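Local structure of GDP-L-fucose synthase (Campylobacter jejuni subsp. jejuni serotype O:2, 7M13) at residues 239-243 with 314-319; 280-285 with 331-335; 113-117 with 128-134. The protein binds NADP(H) and acts as a GDP-D-glycero-L-gluco-heptose synthase in making capsular polysaccharide precursors, with a predicted epimerase-reductase activity of the GDP-L-fucose synthase type. All blocks are in the same frame, centred on the assembly; numbering follows the deposited sequence. Where two conformers were deposited one is given.

Contact 1 (239-243 with 314-319); sequences KVRRE and TMDRLM
Water and carboxylates can take the place of direct main-chain pairing, as between 239-243, which leads into strand 241-246, and the extended loop 314-319. The two run in the same general sense, 39° apart end to end, with CA atoms 4.9 Å apart for Arg241 and Asp316. Thr314 O lies 3.5 Å from Val240 CG2. Met315 has its CB turned away, but its O accepts from water 2 (2.9 Å), which also donates to Arg241 O (2.6 Å). Asp316, in an m rotamer, brings OD1 within 3.0 Å of Arg241 N, a hydrogen bond; the arginine's NE pairs elsewhere, with Asp284. In this Rossmann-type SDR fold the loop flanks the strand carrying Arg242, predicted to bind substrate. Arg317 O is joined through water 3 (2.6 Å) to Glu243 N (2.8 Å from that water), while its guanidinium goes to Pro116 O. Leu318 CD1 packs on Glu243 CD at 3.7 Å. At Met319, N donates to OE1 of the fully extended Glu243 (t, t) at 2.9 Å.

Contact 2 (280-285 with 331-335); sequences GTGIDY and HKIEL
Rings that receive C-H groups and waters that fill polar gaps can join two loops without a direct hydrogen bond. Here the loop after strand 277-278 of the Rossmann-type fold meets the start of the C-terminal helix 335-347. Two CH-pi contacts dominate: Thr281 CB sits 3.6 Å from the His331 ring centroid, 3° off its normal, and Leu335 CD2 lies over one face of the m-rotamer Tyr285 ring, 3.8 Å from its centroid. Water 4 donates to Gly280 O (2.9 Å) and accepts from His331 N (3.1 Å); water 5 donates to Glu334 OE1 (2.8 Å), accepts from Leu335 N (3.0 Å) and lies 2.7 Å from Tyr285 OH. A weak hydrogen bond from His331 NE2 to Glu334 OE2 (3.0 Å) ties the imidazole to the N-cap residue. Tyr285 and Leu335 rest on helix 287-298; Asp249 of helix 247-260 accepts hydrogen bonds from N of Lys332 and of Ile333; and on strand 241-246 Tyr285 pairs by backbone with Arg242 while Leu335 touches Phe244.

Contact 3 (113-117 with 128-134); sequences YMYPE and LFQGDLE
An inverse gamma turn centred on Gln130, after Phe129 at phi 67°, bends 128-134 around Pro116. Gly131 completes the bend at phi 130°, psi 175°; a CB there would lie 3.5 Å from Pro116 CB. Pro116 fills the hollow, its CG 3.3 Å from Gln130 C and its CA 3.3 Å from Asp132 O in a CA-H...O contact. That same carbonyl accepts the one direct hydrogen bond between the segments, from Glu117 N (2.9 Å). CA atoms lie 4.6 Å apart for Pro116 and Leu133, 4.9 Å for Glu117 and Glu134. The Rossmann-fold link from strand 105-111 to helix 138-158 holds both segments, joining Ser111, predicted to matter for catalysis, to the helix bearing Lys144, which binds NADP(H). Leu133 (m, t) sends CD2 back to within 3.6 Å of both Tyr113 O and Tyr115 O. Water 6 links Tyr113 O (3.0 Å) and Tyr115 O (2.8 Å) to Glu134 N (3.0 Å); water 7 joins Met114 O to Phe129 N, 2.8 Å from each. At the subunit interface Asp132, whose OD2 accepts a hydrogen bond from Leu133 N (2.7 Å), forms a salt bridge through OD1 with Lys273 of the second subunit.

How the contacts relate
The three sites illustrate how chemistry follows place. Waters bridge all of them, but contact 1, a surface contact, relies on hydrogen bonds to carboxylates, whereas the partly buried contacts 2 and 3 add CH-pi contacts in the one case and a backbone hydrogen bond with proline and leucine packing in the other. Contact 1 touches both others. Toward contact 2 it shares the antiparallel strand pair, Arg242 N lying 2.9 Å from Tyr285 O; toward contact 3, Arg317 NH1 lies 3.0 Å from Tyr115 O and Met315 SD 3.5 Å from Glu117 CG. Contacts 2 and 3 stay about 10 Å apart at their nearest atoms, and contact 3 alone reaches the second subunit.

Contact 1 (239-243 with 314-319)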
ATOM      1  N   LYS B 239       6.338 -20.103  26.364  1.00 32.10           N
ATOM      2  CA  LYS B 239       6.069 -18.745  26.907  1.00 33.03           C
ATOM      3  C   LYS B 239       5.488 -17.839  25.811  1.00 30.41           C
ATOM      4  O   LYS B 239       4.896 -16.819  26.175  1.00 34.57           O
ATOM      5  CB  LYS B 239       7.337 -18.153  27.530  1.00 42.04           C
ATOM      6  CG  LYS B 239       7.873 -18.912  28.738  1.00 48.72           C
ATOM      7  CD  LYS B 239       9.157 -18.328  29.307  1.00 56.80           C
ATOM      8  CE  LYS B 239       9.771 -19.179  30.404  1.00 64.63           C
ATOM      9  NZ  LYS B 239      10.969 -19.917  29.931  1.00 71.82           N
ATOM     10  N   VAL B 240       5.613 -18.196  24.531  1.00 28.53           N
ATOM     11  CA  VAL B 240       5.046 -17.411  23.390  1.00 29.14           C
ATOM     12  C   VAL B 240       3.567 -17.109  23.680  1.00 27.11           C
ATOM     13  O   VAL B 240       2.809 -18.044  23.947  1.00 27.36           O
ATOM     14  CB  VAL B 240       5.189 -18.152  22.047  1.00 31.99           C
ATOM     15  CG1 VAL B 240       4.196 -17.646  21.016  1.00 35.98           C
ATOM     16  CG2 VAL B 240       6.604 -18.083  21.488  1.00 34.10           C
ATOM     17  N   ARG B 241       3.158 -15.839  23.617  1.00 24.35           N
ATOM     18  CA  ARG B 241       1.757 -15.459  23.926  1.00 26.04           C
ATOM     19  C   ARG B 241       1.002 -15.180  22.626  1.00 26.19           C
ATOM     20  O   ARG B 241       1.595 -14.651  21.686  1.00 29.51           O
ATOM     21  CB  ARG B 241       1.696 -14.259  24.869  1.00 24.25           C
ATOM     22  CG  ARG B 241       2.487 -14.474  26.154  1.00 27.11           C
ATOM     23  CD  ARG B 241       2.314 -13.367  27.170  1.00 23.61           C
ATOM     24  NE  ARG B 241       0.998 -13.391  27.755  1.00 24.41           N
ATOM     25  CZ  ARG B 241       0.573 -14.220  28.695  1.00 27.58           C
ATOM     26  NH1 ARG B 241       1.388 -15.134  29.211  1.00 29.37           N
ATOM     27  NH2 ARG B 241      -0.671 -14.129  29.125  1.00 30.05           N
ATOM     28  N   ARG B 242      -0.278 -15.518  22.615  1.00 21.64           N
ATOM     29  CA  ARG B 242      -1.179 -15.231  21.475  1.00 23.62           C
ATOM     30  C   ARG B 242      -2.545 -14.847  22.023  1.00 22.58           C
ATOM     31  O   ARG B 242      -2.902 -15.330  23.123  1.00 21.29           O
ATOM     32  CB  ARG B 242      -1.326 -16.479  20.605  1.00 23.77           C
ATOM     33  CG  ARG B 242      -0.195 -16.683  19.614  1.00 28.02           C
ATOM     34  CD  ARG B 242      -0.472 -17.940  18.833  1.00 32.56           C
ATOM     35  NE  ARG B 242       0.694 -18.381  18.091  1.00 36.47           N
ATOM     36  CZ  ARG B 242       1.598 -19.243  18.537  1.00 42.57           C
ATOM     37  NH1 ARG B 242       2.614 -19.584  17.759  1.00 45.93           N
ATOM     38  NH2 ARG B 242       1.479 -19.768  19.746  1.00 44.33           N
ATOM     39  N   GLU B 243      -3.250 -13.985  21.282  1.00 21.15           N
ATOM     40  CA  GLU B 243      -4.630 -13.532  21.497  1.00 21.08           C
ATOM     41  C   GLU B 243      -5.469 -14.324  20.492  1.00 20.21           C
ATOM     42  O   GLU B 243      -4.928 -14.648  19.411  1.00 21.47           O
ATOM     43  CB  GLU B 243      -4.726 -12.044  21.138  1.00 25.31           C
ATOM     44  CG  GLU B 243      -6.049 -11.435  21.475  1.00 29.04           C
ATOM     45  CD  GLU B 243      -6.216 -10.039  20.959  1.00 20.85           C
ATOM     46  OE1 GLU B 243      -5.322  -9.512  20.134  1.00 18.74           O
ATOM     47  OE2 GLU B 243      -7.216  -9.447  21.375  1.00 31.45           O
ATOM     48  N   THR B 314       5.159 -15.789  17.059  1.00 56.63           N
ATOM     49  CA  THR B 314       6.517 -15.987  17.637  1.00 56.05           C
ATOM     50  C   THR B 314       6.852 -14.846  18.609  1.00 46.79           C
ATOM     51  O   THR B 314       7.265 -15.163  19.731  1.00 50.48           O
ATOM     52  CB  THR B 314       7.575 -16.142  16.539  1.00 57.46           C
ATOM     53  OG1 THR B 314       7.103 -17.137  15.630  1.00 62.66           O
ATOM     54  CG2 THR B 314       8.930 -16.542  17.078  1.00 56.35           C
ATOM     55  N   MET B 315       6.679 -13.578  18.210  1.00 44.86           N
ATOM     56  CA  MET B 315       6.643 -12.422  19.155  1.00 43.75           C
ATOM     57  C   MET B 315       5.220 -12.266  19.701  1.00 31.30           C
ATOM     58  O   MET B 315       4.271 -12.594  18.977  1.00 30.70           O
ATOM     59  CB  MET B 315       7.081 -11.115  18.491  1.00 52.50           C
ATOM     60  CG  MET B 315       8.582 -10.885  18.572  1.00 63.46           C
ATOM     61  SD  MET B 315       9.075  -9.327  17.793  1.00 72.87           S
ATOM     62  CE  MET B 315       9.052  -8.229  19.209  1.00 67.98           C
ATOM     63  N   ASP B 316       5.101 -11.874  20.968  1.00 29.16           N
ATOM     64  CA  ASP B 316       3.791 -11.679  21.630  1.00 27.38           C
ATOM     65  C   ASP B 316       3.037 -10.620  20.812  1.00 24.90           C
ATOM     66  O   ASP B 316       3.681  -9.658  20.369  1.00 26.00           O
ATOM     67  CB  ASP B 316       3.978 -11.268  23.090  1.00 28.44           C
ATOM     68  CG  ASP B 316       4.613 -12.307  24.010  1.00 35.10           C
ATOM     69  OD1 ASP B 316       4.946 -13.431  23.540  1.00 33.32           O
ATOM     70  OD2 ASP B 316       4.732 -11.989  25.211  1.00 43.28           O
ATOM     71  N   ARG B 317       1.740 -10.808  20.563  1.00 22.54           N
ATOM     72  CA  ARG B 317       0.879  -9.806  19.889  1.00 19.15           C
ATOM     73  C   ARG B 317      -0.453  -9.800  20.607  1.00 19.54           C
ATOM     74  O   ARG B 317      -1.081 -10.862  20.696  1.00 22.16           O
ATOM     75  CB  ARG B 317       0.596 -10.095  18.405  1.00 20.45           C
ATOM     76  CG  ARG B 317       1.844 -10.280  17.569  1.00 23.16           C
ATOM     77  CD  ARG B 317       2.548  -8.940  17.514  1.00 23.31           C
ATOM     78  NE  ARG B 317       2.261  -8.275  16.268  1.00 21.70           N
ATOM     79  CZ  ARG B 317       2.843  -7.150  15.883  1.00 19.27           C
ATOM     80  NH1 ARG B 317       2.588  -6.684  14.677  1.00 21.40           N
ATOM     81  NH2 ARG B 317       3.660  -6.506  16.696  1.00 19.72           N
ATOM     82  N   LEU B 318      -0.894  -8.636  21.059  1.00 15.56           N
ATOM     83  CA  LEU B 318      -2.183  -8.494  21.751  1.00 15.86           C
ATOM     84  C   LEU B 318      -2.730  -7.136  21.367  1.00 15.56           C
ATOM     85  O   LEU B 318      -2.001  -6.143  21.588  1.00 16.64           O
ATOM     86  CB  LEU B 318      -1.924  -8.553  23.268  1.00 16.80           C
ATOM     87  CG  LEU B 318      -3.098  -8.171  24.160  1.00 17.95           C
ATOM     88  CD1 LEU B 318      -4.271  -9.091  23.931  1.00 18.59           C
ATOM     89  CD2 LEU B 318      -2.674  -8.178  25.620  1.00 18.50           C
ATOM     90  N   MET B 319      -3.967  -7.094  20.895  1.00 13.83           N
ATOM     91  CA  MET B 319      -4.632  -5.805  20.582  1.00 13.73           C
ATOM     92  C   MET B 319      -5.025  -5.056  21.853  1.00 13.96           C
ATOM     93  O   MET B 319      -5.580  -5.661  22.770  1.00 15.98           O
ATOM     94  CB  MET B 319      -5.894  -6.005  19.755  1.00 14.98           C
ATOM     95  CG  MET B 319      -5.691  -6.553  18.359  1.00 14.51           C
ATOM     96  SD  MET B 319      -4.370  -5.736  17.467  1.00 14.97           S
ATOM     97  CE  MET B 319      -4.710  -6.434  15.850  1.00 13.81           C
TER
HETATM   98  O   HOH W   1       6.521 -14.302  25.589  1.00 37.52           O
HETATM   99  O   HOH W   2       1.640 -13.759  19.206  1.00 26.20           O
HETATM  100  O   HOH W   3      -1.814 -12.806  19.155  1.00 19.70           O

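Contact 2 (280-285 with 331-335)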
ATOM      1  N   GLY B 280     -11.032  -7.995  19.353  1.00 14.13           N
ATOM      2  CA  GLY B 280     -10.337  -9.017  20.140  1.00 14.28           C
ATOM      3  C   GLY B 280     -10.989  -9.137  21.498  1.00 15.42           C
ATOM      4  O   GLY B 280     -11.995  -8.509  21.750  1.00 16.86           O
ATOM      5  N   THR B 281     -10.380  -9.935  22.358  1.00 18.53           N
ATOM      6  CA  THR B 281     -10.902 -10.167  23.723  1.00 18.96           C
ATOM      7  C   THR B 281     -10.094  -9.370  24.750  1.00 19.47           C
ATOM      8  O   THR B 281     -10.557  -9.303  25.878  1.00 22.94           O
ATOM      9  CB  THR B 281     -10.868 -11.661  24.064  1.00 19.29           C
ATOM     10  OG1 THR B 281      -9.503 -12.071  24.131  1.00 23.11           O
ATOM     11  CG2 THR B 281     -11.627 -12.517  23.075  1.00 19.38           C
ATOM     12  N   GLY B 282      -8.944  -8.824  24.366  1.00 21.83           N
ATOM     13  CA  GLY B 282      -8.124  -7.948  25.217  1.00 21.99           C
ATOM     14  C   GLY B 282      -7.210  -8.743  26.119  1.00 21.54           C
ATOM     15  O   GLY B 282      -6.469  -8.141  26.903  1.00 25.87           O
ATOM     16  N   ILE B 283      -7.211 -10.063  25.967  1.00 22.04           N
ATOM     17  CA  ILE B 283      -6.512 -10.998  26.887  1.00 22.03           C
ATOM     18  C   ILE B 283      -5.672 -11.932  26.031  1.00 20.04           C
ATOM     19  O   ILE B 283      -6.193 -12.431  24.989  1.00 20.14           O
ATOM     20  CB  ILE B 283      -7.549 -11.768  27.726  1.00 27.29           C
ATOM     21  CG1 ILE B 283      -8.435 -10.809  28.532  1.00 35.32           C
ATOM     22  CG2 ILE B 283      -6.848 -12.778  28.618  1.00 33.57           C
ATOM     23  CD1 ILE B 283      -9.877 -11.251  28.699  1.00 40.35           C
ATOM     24  N   ASP B 284      -4.428 -12.190  26.410  1.00 19.69           N
ATOM     25  CA  ASP B 284      -3.616 -13.202  25.705  1.00 20.04           C
ATOM     26  C   ASP B 284      -3.233 -14.322  26.675  1.00 18.12           C
ATOM     27  O   ASP B 284      -3.487 -14.169  27.898  1.00 22.66           O
ATOM     28  CB  ASP B 284      -2.410 -12.602  24.994  1.00 21.07           C
ATOM     29  CG  ASP B 284      -1.357 -11.946  25.862  1.00 22.16           C
ATOM     30  OD1 ASP B 284      -1.526 -11.933  27.096  1.00 24.04           O
ATOM     31  OD2 ASP B 284      -0.385 -11.427  25.264  1.00 25.71           O
ATOM     32  N   TYR B 285      -2.686 -15.378  26.088  1.00 18.76           N
ATOM     33  CA  TYR B 285      -2.342 -16.637  26.786  1.00 22.04           C
ATOM     34  C   TYR B 285      -1.009 -17.130  26.255  1.00 22.21           C
ATOM     35  O   TYR B 285      -0.745 -17.032  25.044  1.00 23.35           O
ATOM     36  CB  TYR B 285      -3.421 -17.686  26.556  1.00 21.00           C
ATOM     37  CG  TYR B 285      -4.773 -17.349  27.134  1.00 22.92           C
ATOM     38  CD1 TYR B 285      -5.155 -17.825  28.370  1.00 26.28           C
ATOM     39  CD2 TYR B 285      -5.692 -16.587  26.435  1.00 22.90           C
ATOM     40  CE1 TYR B 285      -6.407 -17.570  28.895  1.00 27.17           C
ATOM     41  CE2 TYR B 285      -6.943 -16.302  26.949  1.00 24.26           C
ATOM     42  CZ  TYR B 285      -7.305 -16.788  28.191  1.00 25.34           C
ATOM     43  OH  TYR B 285      -8.541 -16.537  28.715  1.00 29.93           O
ATOM     44  N   HIS B 331     -16.316  -8.553  23.841  1.00 17.38           N
ATOM     45  CA  HIS B 331     -16.436  -9.977  23.510  1.00 17.14           C
ATOM     46  C   HIS B 331     -17.314 -10.682  24.553  1.00 19.01           C
ATOM     47  O   HIS B 331     -17.349 -10.240  25.703  1.00 20.06           O
ATOM     48  CB  HIS B 331     -15.054 -10.590  23.434  1.00 17.31           C
ATOM     49  CG  HIS B 331     -14.438 -10.814  24.759  1.00 19.69           C
ATOM     50  ND1 HIS B 331     -13.828  -9.813  25.469  1.00 20.87           N
ATOM     51  CD2 HIS B 331     -14.291 -11.953  25.471  1.00 22.20           C
ATOM     52  CE1 HIS B 331     -13.371 -10.318  26.608  1.00 20.59           C
ATOM     53  NE2 HIS B 331     -13.653 -11.624  26.632  1.00 21.78           N
ATOM     54  N   LYS B 332     -17.911 -11.773  24.134  1.00 21.22           N
ATOM     55  CA  LYS B 332     -18.733 -12.649  25.006  1.00 22.34           C
ATOM     56  C   LYS B 332     -18.101 -14.028  25.222  1.00 27.50           C
ATOM     57  O   LYS B 332     -18.532 -14.688  26.186  1.00 28.77           O
ATOM     58  CB  LYS B 332     -20.096 -12.874  24.364  1.00 23.12           C
ATOM     59  CG  LYS B 332     -20.920 -11.621  24.134  1.00 28.01           C
ATOM     60  CD  LYS B 332     -22.185 -11.909  23.343  1.00 37.41           C
ATOM     61  CE  LYS B 332     -22.988 -10.662  23.029  1.00 46.23           C
ATOM     62  NZ  LYS B 332     -24.450 -10.914  23.052  1.00 58.01           N
ATOM     63  N   ILE B 333     -17.244 -14.519  24.325  1.00 21.26           N
ATOM     64  CA  ILE B 333     -16.780 -15.933  24.344  1.00 22.93           C
ATOM     65  C   ILE B 333     -15.390 -15.955  24.965  1.00 24.00           C
ATOM     66  O   ILE B 333     -14.429 -15.514  24.331  1.00 21.28           O
ATOM     67  CB  ILE B 333     -16.818 -16.575  22.945  1.00 21.87           C
ATOM     68  CG1 ILE B 333     -18.227 -16.559  22.361  1.00 23.39           C
ATOM     69  CG2 ILE B 333     -16.262 -17.982  22.999  1.00 22.38           C
ATOM     70  CD1 ILE B 333     -18.300 -17.060  20.954  1.00 26.72           C
ATOM     71  N   GLU B 334     -15.282 -16.493  26.184  1.00 24.92           N
ATOM     72  CA  GLU B 334     -13.971 -16.761  26.807  1.00 26.70           C
ATOM     73  C   GLU B 334     -13.349 -17.974  26.120  1.00 23.41           C
ATOM     74  O   GLU B 334     -14.075 -18.814  25.584  1.00 23.67           O
ATOM     75  CB  GLU B 334     -14.118 -16.969  28.316  1.00 30.13           C
ATOM     76  CG  GLU B 334     -14.666 -15.757  29.067  1.00 33.68           C
ATOM     77  CD  GLU B 334     -14.060 -14.390  28.751  1.00 37.62           C
ATOM     78  OE1 GLU B 334     -12.829 -14.288  28.542  1.00 40.08           O
ATOM     79  OE2 GLU B 334     -14.828 -13.411  28.755  1.00 43.41           O
ATOM     80  N   LEU B 335     -12.035 -18.011  26.079  1.00 22.18           N
ATOM     81  CA  LEU B 335     -11.264 -18.968  25.261  1.00 20.43           C
ATOM     82  C   LEU B 335     -11.662 -20.425  25.573  1.00 23.21           C
ATOM     83  O   LEU B 335     -11.918 -21.185  24.617  1.00 23.30           O
ATOM     84  CB  LEU B 335      -9.779 -18.702  25.442  1.00 22.05           C
ATOM     85  CG  LEU B 335      -8.863 -19.529  24.541  1.00 21.93           C
ATOM     86  CD1 LEU B 335      -9.190 -19.330  23.066  1.00 26.05           C
ATOM     87  CD2 LEU B 335      -7.416 -19.181  24.797  1.00 25.81           C
TER
HETATM   88  O   HOH W   4     -13.448  -7.379  24.015  1.00 17.56           O
HETATM   89  O   HOH W   5     -10.703 -15.680  27.328  1.00 27.91           O

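Contact 3 (113-117 with 128-134)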
ATOM      1  N   TYR B 113      -0.576  -8.193  11.458  1.00 12.53           N
ATOM      2  CA  TYR B 113       0.672  -8.086  10.671  1.00 14.27           C
ATOM      3  C   TYR B 113       0.760  -6.702  10.035  1.00 12.86           C
ATOM      4  O   TYR B 113       1.858  -6.372   9.520  1.00 15.15           O
ATOM      5  CB  TYR B 113       0.761  -9.167   9.599  1.00 14.55           C
ATOM      6  CG  TYR B 113       1.089 -10.548  10.117  1.00 17.17           C
ATOM      7  CD1 TYR B 113       2.216 -10.789  10.886  1.00 19.08           C
ATOM      8  CD2 TYR B 113       0.292 -11.620   9.783  1.00 19.46           C
ATOM      9  CE1 TYR B 113       2.537 -12.064  11.325  1.00 24.04           C
ATOM     10  CE2 TYR B 113       0.594 -12.902  10.218  1.00 23.46           C
ATOM     11  CZ  TYR B 113       1.708 -13.118  11.002  1.00 24.38           C
ATOM     12  OH  TYR B 113       1.998 -14.384  11.409  1.00 32.59           O
ATOM     13  N   MET B 114      -0.273  -5.871  10.210  1.00 13.77           N
ATOM     14  CA  MET B 114      -0.267  -4.482   9.673  1.00 14.81           C
ATOM     15  C   MET B 114       0.432  -3.545  10.672  1.00 14.09           C
ATOM     16  O   MET B 114       0.582  -2.350  10.352  1.00 13.65           O
ATOM     17  CB  MET B 114      -1.696  -3.985   9.428  1.00 18.81           C
ATOM     18  CG  MET B 114      -2.262  -3.183  10.585  1.00 18.34           C
ATOM     19  SD  MET B 114      -3.991  -2.709  10.323  1.00 23.75           S
ATOM     20  CE  MET B 114      -4.561  -4.081   9.321  1.00 11.89           C
ATOM     21  N   TYR B 115       0.838  -4.077  11.832  1.00 13.38           N
ATOM     22  CA  TYR B 115       1.517  -3.317  12.886  1.00 13.01           C
ATOM     23  C   TYR B 115       3.001  -3.632  12.910  1.00 12.95           C
ATOM     24  O   TYR B 115       3.419  -4.752  12.607  1.00 14.00           O
ATOM     25  CB  TYR B 115       0.865  -3.568  14.246  1.00 12.69           C
ATOM     26  CG  TYR B 115      -0.488  -2.942  14.396  1.00 11.44           C
ATOM     27  CD1 TYR B 115      -0.709  -1.573  14.319  1.00 13.85           C
ATOM     28  CD2 TYR B 115      -1.588  -3.751  14.650  1.00 12.09           C
ATOM     29  CE1 TYR B 115      -1.972  -1.028  14.497  1.00 13.89           C
ATOM     30  CE2 TYR B 115      -2.849  -3.217  14.838  1.00 11.61           C
ATOM     31  CZ  TYR B 115      -3.046  -1.855  14.740  1.00 11.80           C
ATOM     32  OH  TYR B 115      -4.283  -1.327  14.917  1.00 12.95           O
ATOM     33  N   PRO B 116       3.826  -2.673  13.373  1.00 11.55           N
ATOM     34  CA  PRO B 116       5.269  -2.881  13.469  1.00 12.64           C
ATOM     35  C   PRO B 116       5.597  -4.113  14.320  1.00 14.85           C
ATOM     36  O   PRO B 116       4.963  -4.303  15.347  1.00 15.06           O
ATOM     37  CB  PRO B 116       5.805  -1.619  14.138  1.00 12.53           C
ATOM     38  CG  PRO B 116       4.769  -0.547  13.804  1.00 12.92           C
ATOM     39  CD  PRO B 116       3.448  -1.310  13.799  1.00 11.00           C
ATOM     40  N   GLU B 117       6.594  -4.898  13.905  1.00 16.16           N
ATOM     41  CA  GLU B 117       7.017  -6.122  14.628  1.00 19.76           C
ATOM     42  C   GLU B 117       7.327  -5.756  16.092  1.00 18.45           C
ATOM     43  O   GLU B 117       6.920  -6.495  16.982  1.00 22.54           O
ATOM     44  CB  GLU B 117       8.248  -6.683  13.913  1.00 21.72           C
ATOM     45  CG  GLU B 117       8.835  -7.908  14.585  1.00 27.76           C
ATOM     46  CD  GLU B 117       9.866  -8.618  13.725  1.00 29.84           C
ATOM     47  OE1 GLU B 117      10.534  -7.941  12.935  1.00 31.20           O
ATOM     48  OE2 GLU B 117       9.992  -9.835  13.872  1.00 47.97           O
ATOM     49  N   LEU B 128       0.144   2.006  13.818  1.00 11.68           N
ATOM     50  CA  LEU B 128       0.353   1.919  12.362  1.00 12.29           C
ATOM     51  C   LEU B 128       1.521   2.825  11.950  1.00 12.06           C
ATOM     52  O   LEU B 128       1.517   4.024  12.322  1.00 13.81           O
ATOM     53  CB  LEU B 128      -0.968   2.277  11.680  1.00 13.79           C
ATOM     54  CG  LEU B 128      -0.900   2.350  10.161  1.00 19.37           C
ATOM     55  CD1 LEU B 128      -0.365   1.072   9.586  1.00 20.12           C
ATOM     56  CD2 LEU B 128      -2.268   2.699   9.587  1.00 18.95           C
ATOM     57  N   PHE B 129       2.437   2.312  11.111  1.00 11.86           N
ATOM     58  CA  PHE B 129       3.603   3.023  10.527  1.00 13.38           C
ATOM     59  C   PHE B 129       4.665   3.406  11.561  1.00 14.44           C
ATOM     60  O   PHE B 129       5.689   4.061  11.177  1.00 17.06           O
ATOM     61  CB  PHE B 129       3.155   4.246   9.722  1.00 15.08           C
ATOM     62  CG  PHE B 129       2.591   3.964   8.352  1.00 15.90           C
ATOM     63  CD1 PHE B 129       3.134   3.013   7.502  1.00 19.92           C
ATOM     64  CD2 PHE B 129       1.517   4.688   7.898  1.00 22.25           C
ATOM     65  CE1 PHE B 129       2.599   2.817   6.231  1.00 19.22           C
ATOM     66  CE2 PHE B 129       0.973   4.471   6.645  1.00 22.22           C
ATOM     67  CZ  PHE B 129       1.539   3.577   5.801  1.00 17.91           C
ATOM     68  N   GLN B 130       4.601   2.890  12.776  1.00 14.92           N
ATOM     69  CA  GLN B 130       5.650   3.211  13.791  1.00 15.48           C
ATOM     70  C   GLN B 130       6.732   2.117  13.805  1.00 16.26           C
ATOM     71  O   GLN B 130       7.084   1.555  14.900  1.00 17.17           O
ATOM     72  CB  GLN B 130       4.993   3.418  15.157  1.00 15.53           C
ATOM     73  CG  GLN B 130       3.850   4.413  15.143  1.00 17.69           C
ATOM     74  CD  GLN B 130       4.266   5.727  14.559  1.00 22.25           C
ATOM     75  OE1 GLN B 130       5.273   6.300  14.970  1.00 26.02           O
ATOM     76  NE2 GLN B 130       3.504   6.198  13.584  1.00 27.28           N
ATOM     77  N   GLY B 131       7.268   1.768  12.629  1.00 14.45           N
ATOM     78  CA  GLY B 131       8.425   0.881  12.520  1.00 16.05           C
ATOM     79  C   GLY B 131       8.208  -0.243  11.525  1.00 16.88           C
ATOM     80  O   GLY B 131       7.061  -0.421  11.051  1.00 18.21           O
ATOM     81  N   ASP B 132       9.258  -1.025  11.307  1.00 20.73           N
ATOM     82  CA  ASP B 132       9.097  -1.999  10.196  0.50 20.34           C
ATOM     83  C   ASP B 132       8.274  -3.217  10.649  1.00 17.87           C
ATOM     84  O   ASP B 132       8.060  -3.520  11.803  1.00 16.82           O
ATOM     85  CB  ASP B 132      10.362  -2.341   9.398  0.50 21.13           C
ATOM     86  CG  ASP B 132      10.124  -2.490   7.882  0.50 16.47           C
ATOM     87  OD1 ASP B 132      11.001  -2.174   7.167  0.50 18.96           O
ATOM     88  OD2 ASP B 132       9.026  -2.885   7.469  0.50 23.17           O
ATOM     89  N   LEU B 133       7.722  -3.819   9.621  1.00 16.12           N
ATOM     90  CA  LEU B 133       6.855  -4.985   9.743  1.00 14.82           C
ATOM     91  C   LEU B 133       7.742  -6.228   9.892  1.00 15.09           C
ATOM     92  O   LEU B 133       8.920  -6.166   9.485  1.00 17.74           O
ATOM     93  CB  LEU B 133       5.996  -5.079   8.478  1.00 14.39           C
ATOM     94  CG  LEU B 133       5.113  -3.878   8.128  1.00 13.88           C
ATOM     95  CD1 LEU B 133       4.361  -4.202   6.848  1.00 15.73           C
ATOM     96  CD2 LEU B 133       4.141  -3.547   9.255  1.00 14.33           C
ATOM     97  N   GLU B 134       7.159  -7.289  10.408  1.00 15.60           N
ATOM     98  CA  GLU B 134       7.784  -8.645  10.489  1.00 17.44           C
ATOM     99  C   GLU B 134       8.121  -9.102   9.070  1.00 19.87           C
ATOM    100  O   GLU B 134       7.296  -8.934   8.149  1.00 17.55           O
ATOM    101  CB  GLU B 134       6.836  -9.636  11.158  1.00 21.17           C
ATOM    102  CG  GLU B 134       7.519 -10.949  11.508  1.00 27.30           C
ATOM    103  CD  GLU B 134       7.406 -12.001  10.416  1.00 31.20           C
ATOM    104  OE1 GLU B 134       8.403 -12.753  10.206  1.00 35.37           O
ATOM    105  OE2 GLU B 134       6.313 -12.074   9.765  1.00 28.20           O
TER
HETATM  106  O   HOH W   6       4.271  -6.965  11.149  1.00 16.74           O
HETATM  107  O   HOH W   7       2.673  -0.453  10.727  1.00 14.02           O